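Local coordinates for putative sugar binding protein (Bacteroides vulgatus ATCC 8482, PDB 3KEZ) that probably binds sugars at the outer membrane as a SusD-family nutrient-binding protein, and carries a calcium ion, at residues T26-I30 and N91-I95. Numbering follows the deposited sequence.
Sequences TLNGI and NCNLI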
# COMPACT_ATOMS: atom_id res chain seq x y z
N THR A 26 -8.03 13.99 -17.20
CA THR A 26 -8.40 13.92 -15.80
C THR A 26 -7.59 12.80 -15.12
O THR A 26 -7.09 13.02 -14.02
CB THR A 26 -9.91 13.72 -15.62
OG1 THR A 26 -10.61 14.73 -16.35
CG2 THR A 26 -10.32 13.81 -14.13
N LEU A 27 -7.42 11.64 -15.77
CA LEU A 27 -6.64 10.54 -15.16
C LEU A 27 -5.18 10.96 -14.96
O LEU A 27 -4.60 10.68 -13.93
CB LEU A 27 -6.72 9.20 -15.93
CG LEU A 27 -7.92 8.32 -15.57
CD1 LEU A 27 -8.18 7.20 -16.65
CD2 LEU A 27 -7.79 7.80 -14.10
N ASN A 28 -4.62 11.66 -15.94
CA ASN A 28 -3.26 12.11 -15.82
C ASN A 28 -3.08 13.00 -14.60
O ASN A 28 -2.10 12.85 -13.87
CB ASN A 28 -2.81 12.85 -17.09
CG ASN A 28 -2.75 11.94 -18.31
OD1 ASN A 28 -2.56 10.74 -18.20
ND2 ASN A 28 -2.92 12.52 -19.50
N GLY A 29 -4.03 13.91 -14.37
CA GLY A 29 -4.04 14.71 -13.15
C GLY A 29 -4.08 13.86 -11.89
O GLY A 29 -3.37 14.14 -10.93
N ILE A 30 -4.91 12.81 -11.91
CA ILE A 30 -5.04 11.92 -10.75
C ILE A 30 -3.67 11.25 -10.45
O ILE A 30 -3.18 11.32 -9.35
CB ILE A 30 -6.17 10.86 -10.96
CG1 ILE A 30 -7.56 11.53 -10.86
CG2 ILE A 30 -6.04 9.73 -9.98
CD1 ILE A 30 -8.67 10.82 -11.67
N ASN A 91 -11.90 13.60 -8.46
CA ASN A 91 -11.61 13.49 -9.91
C ASN A 91 -12.02 12.15 -10.53
O ASN A 91 -12.38 12.07 -11.73
CB ASN A 91 -10.14 13.84 -10.17
CG ASN A 91 -9.90 15.35 -10.03
OD1 ASN A 91 -10.30 16.12 -10.88
ND2 ASN A 91 -9.30 15.77 -8.92
N CYS A 92 -11.96 11.08 -9.72
CA CYS A 92 -12.52 9.81 -10.14
C CYS A 92 -14.02 9.95 -10.37
O CYS A 92 -14.52 9.48 -11.36
CB CYS A 92 -12.28 8.72 -9.11
SG CYS A 92 -10.52 8.21 -8.93
N ASN A 93 -14.73 10.58 -9.42
CA ASN A 93 -16.16 10.90 -9.56
C ASN A 93 -16.47 11.71 -10.78
O ASN A 93 -17.43 11.40 -11.49
CB ASN A 93 -16.67 11.64 -8.31
CG ASN A 93 -16.60 10.77 -7.06
OD1 ASN A 93 -16.38 9.55 -7.17
ND2 ASN A 93 -16.78 11.37 -5.88
N LEU A 94 -15.66 12.73 -11.05
CA LEU A 94 -15.79 13.52 -12.27
C LEU A 94 -15.79 12.60 -13.49
O LEU A 94 -16.68 12.72 -14.36
CB LEU A 94 -14.68 14.56 -12.40
CG LEU A 94 -14.73 15.45 -13.65
CD1 LEU A 94 -16.02 16.29 -13.72
CD2 LEU A 94 -13.50 16.34 -13.72
N ILE A 95 -14.84 11.68 -13.55
CA ILE A 95 -14.76 10.75 -14.66
C ILE A 95 -16.01 9.88 -14.69
O ILE A 95 -16.65 9.70 -15.73
CB ILE A 95 -13.51 9.83 -14.59
CG1 ILE A 95 -12.28 10.60 -15.01
CG2 ILE A 95 -13.68 8.57 -15.50
CD1 ILE A 95 -10.92 9.92 -14.60
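Start at Asn91, which meets helix 20-34 through its CB, 3.5 Å from CG1 of Ile30, and its backbone O, 3.6 Å from CG2 of Thr26. The amide itself turns back to its own helix, where ND2 hydrogen-bonds to the carbonyl of Ser87, so its side chain meets the other helix through CB. One residue on, Cys92 flanks the contact, its SG 4.2 Å from CD1 of Ile30. Leu94 closes the other flank with CD2 4.1 Å from CG2 of Thr26. Ile95 does most on this side, its CD1 wedging between CG of Leu27 (3.5 Å) and CD1 of Ile30 (3.8 Å). Thr26 turns its methyl to the partner while OG1 hydrogen-bonds to Asp22 O, one turn back. Helices 20-34 and 80-96 thus pack antiparallel, their local axes 9.8 Å apart at 164°, within the helical, TPR-related part of the SusD fold; helix 109-134 covers one face of the pair, with Leu115 and Gln118 against Leu27, Ala119 against Ile95 and Ile122 against Cys92.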